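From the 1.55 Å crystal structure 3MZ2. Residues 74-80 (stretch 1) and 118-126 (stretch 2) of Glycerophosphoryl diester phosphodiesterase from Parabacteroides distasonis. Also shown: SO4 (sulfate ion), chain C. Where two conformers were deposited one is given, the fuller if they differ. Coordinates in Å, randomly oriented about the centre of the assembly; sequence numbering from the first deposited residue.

Stretch 1 74-80: SVIVLFH
Stretch 2 118-126: RIPTLEEAI

A single beta bridge, set immediately before a helix, joins these two segments: Val-77 lies opposite Thr-121 in an antiparallel bridge, CA to CA 4.0 Å, and the chain turns into a helix at Leu-122. The example illustrates how one short backbone match can fix a helix against a strand. Strand 76-78 is extended (phi/psi -86/119, -117/167, -102/118); helix 122-126 starts near -58/-41 and runs at 67° to it, the axes approaching to 7.6 Å.

Two hydrogen bonds flank the bridge, Leu-78 N to Pro-120 O and Leu-122 N to Ile-76 O, each 3.0 Å and nearly straight. The second satisfies an amide of the first helical turn, which has no helical acceptor. Ile-76 O also accepts from the O of a water (2.8 Å), and that O accepts from Glu-123 N (2.9 Å). Thr-121 (chi1 p) caps the next free amide, OG1 accepting from Glu-124 N at 2.9 Å.

Apolar packing completes the joint. Leu-78 (m, t) buries most: its CD1 lies 3.8 Å from Ala-125 CB, its CD2 4.0 Å from Leu-122 CB, and its CB 4.0 Å from Pro-120 CG. Leu-122 (t, p) also meets Ile-76 (m, t), CB to CG2 3.7 Å. The CA-to-CB bond of Ile-119 (m, t) points toward stretch 1; its CG2 lies 3.7 Å from Val-77 CB and its CG1 3.9 Å from Phe-79 CD1.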

# COMPACT_ATOMS: atom_id res chain seq x y z
N SER A 74 -12.59 -14.29 -1.26
CA SER A 74 -11.15 -14.47 -1.36
C SER A 74 -10.68 -14.89 -2.79
O SER A 74 -9.62 -15.50 -2.96
CB SER A 74 -10.66 -15.44 -0.26
OG SER A 74 -10.76 -14.82 1.02
N VAL A 75 -11.51 -14.55 -3.78
CA VAL A 75 -11.16 -14.66 -5.17
C VAL A 75 -10.33 -13.42 -5.51
O VAL A 75 -10.67 -12.32 -5.09
CB VAL A 75 -12.41 -14.77 -6.04
CG1 VAL A 75 -12.05 -14.81 -7.55
CG2 VAL A 75 -13.20 -16.02 -5.62
N ILE A 76 -9.24 -13.62 -6.24
CA ILE A 76 -8.46 -12.49 -6.73
C ILE A 76 -9.02 -11.97 -8.07
O ILE A 76 -9.05 -12.70 -9.09
CB ILE A 76 -6.95 -12.84 -6.91
CG1 ILE A 76 -6.37 -13.41 -5.63
CG2 ILE A 76 -6.15 -11.59 -7.37
CD1 ILE A 76 -5.06 -14.09 -5.89
N VAL A 77 -9.44 -10.70 -8.05
CA VAL A 77 -9.92 -10.00 -9.24
C VAL A 77 -9.01 -8.81 -9.56
O VAL A 77 -8.16 -8.46 -8.77
CB VAL A 77 -11.39 -9.53 -9.05
CG1 VAL A 77 -12.33 -10.70 -8.85
CG2 VAL A 77 -11.53 -8.55 -7.87
N LEU A 78 -9.15 -8.23 -10.76
CA LEU A 78 -8.36 -7.07 -11.15
C LEU A 78 -9.25 -5.85 -11.01
O LEU A 78 -10.25 -5.77 -11.71
CB LEU A 78 -7.93 -7.18 -12.61
CG LEU A 78 -7.18 -8.46 -12.95
CD1 LEU A 78 -6.65 -8.44 -14.38
CD2 LEU A 78 -6.07 -8.75 -11.99
N PHE A 79 -8.86 -4.92 -10.14
CA PHE A 79 -9.63 -3.73 -9.88
C PHE A 79 -8.76 -2.80 -9.01
O PHE A 79 -8.32 -3.21 -7.92
CB PHE A 79 -10.94 -4.07 -9.13
CG PHE A 79 -11.95 -2.98 -9.20
CD1 PHE A 79 -12.81 -2.89 -10.29
CD2 PHE A 79 -12.03 -2.02 -8.20
CE1 PHE A 79 -13.71 -1.87 -10.38
CE2 PHE A 79 -12.93 -0.99 -8.31
CZ PHE A 79 -13.78 -0.94 -9.39
N HIS A 80 -8.54 -1.57 -9.44
CA HIS A 80 -7.58 -0.71 -8.75
C HIS A 80 -8.05 -0.15 -7.40
O HIS A 80 -7.36 -0.28 -6.40
CB HIS A 80 -7.11 0.43 -9.65
CG HIS A 80 -6.15 1.36 -8.96
ND1 HIS A 80 -6.59 2.44 -8.21
CD2 HIS A 80 -4.81 1.31 -8.81
CE1 HIS A 80 -5.53 3.04 -7.68
NE2 HIS A 80 -4.45 2.39 -8.05
N ARG A 118 -17.04 -6.85 -17.70
CA ARG A 118 -17.08 -7.24 -16.29
C ARG A 118 -15.69 -7.26 -15.67
O ARG A 118 -14.70 -7.36 -16.37
CB ARG A 118 -17.63 -8.65 -16.18
CG ARG A 118 -19.05 -8.85 -16.73
CD ARG A 118 -19.48 -10.32 -16.59
N ILE A 119 -15.65 -7.14 -14.34
CA ILE A 119 -14.44 -7.30 -13.57
C ILE A 119 -13.89 -8.72 -13.81
O ILE A 119 -14.61 -9.68 -13.57
CB ILE A 119 -14.68 -7.07 -12.05
CG1 ILE A 119 -15.18 -5.64 -11.83
CG2 ILE A 119 -13.39 -7.36 -11.21
CD1 ILE A 119 -15.84 -5.46 -10.46
N PRO A 120 -12.64 -8.82 -14.27
CA PRO A 120 -12.05 -10.15 -14.55
C PRO A 120 -11.31 -10.71 -13.34
O PRO A 120 -10.88 -9.97 -12.47
CB PRO A 120 -11.02 -9.85 -15.62
CG PRO A 120 -10.53 -8.50 -15.29
CD PRO A 120 -11.74 -7.74 -14.75
N THR A 121 -11.16 -12.04 -13.30
CA THR A 121 -10.27 -12.62 -12.30
C THR A 121 -8.82 -12.54 -12.77
O THR A 121 -8.54 -12.49 -13.98
CB THR A 121 -10.57 -14.10 -12.02
OG1 THR A 121 -10.35 -14.85 -13.20
CG2 THR A 121 -11.97 -14.32 -11.45
N LEU A 122 -7.89 -12.54 -11.83
CA LEU A 122 -6.49 -12.69 -12.13
C LEU A 122 -6.21 -13.98 -12.88
O LEU A 122 -5.44 -13.99 -13.84
CB LEU A 122 -5.61 -12.57 -10.86
CG LEU A 122 -4.13 -12.88 -11.09
CD1 LEU A 122 -3.49 -11.87 -12.09
CD2 LEU A 122 -3.35 -12.95 -9.77
N GLU A 123 -6.87 -15.07 -12.48
CA GLU A 123 -6.71 -16.33 -13.17
C GLU A 123 -7.04 -16.24 -14.66
O GLU A 123 -6.31 -16.74 -15.51
CB GLU A 123 -7.59 -17.39 -12.52
CG GLU A 123 -7.39 -18.78 -13.10
CD GLU A 123 -5.99 -19.32 -12.87
OE1 GLU A 123 -5.28 -18.83 -11.96
OE2 GLU A 123 -5.59 -20.27 -13.60
N GLU A 124 -8.17 -15.61 -14.99
CA GLU A 124 -8.55 -15.44 -16.40
C GLU A 124 -7.48 -14.67 -17.16
O GLU A 124 -7.16 -15.01 -18.31
CB GLU A 124 -9.89 -14.71 -16.56
CG GLU A 124 -10.24 -14.31 -17.99
CD GLU A 124 -11.51 -13.50 -18.06
OE1 GLU A 124 -11.94 -12.98 -17.00
OE2 GLU A 124 -12.09 -13.39 -19.16
N ALA A 125 -6.90 -13.64 -16.51
CA ALA A 125 -5.90 -12.83 -17.16
C ALA A 125 -4.61 -13.60 -17.39
O ALA A 125 -3.99 -13.51 -18.47
CB ALA A 125 -5.63 -11.55 -16.32
N ILE A 126 -4.21 -14.39 -16.40
CA ILE A 126 -2.99 -15.19 -16.50
C ILE A 126 -3.15 -16.22 -17.63
O ILE A 126 -2.25 -16.38 -18.46
CB ILE A 126 -2.67 -15.88 -15.14
CG1 ILE A 126 -2.19 -14.87 -14.10
CG2 ILE A 126 -1.58 -16.99 -15.26
CD1 ILE A 126 -2.10 -15.48 -12.75
S SO4 C . -1.15 3.38 -9.56
O1 SO4 C . -1.97 2.37 -10.24
O2 SO4 C . 0.22 3.23 -10.04
O3 SO4 C . -1.60 4.76 -9.85
O4 SO4 C . -1.33 3.19 -8.10
O HOH W 1 -8.13 -15.24 -9.82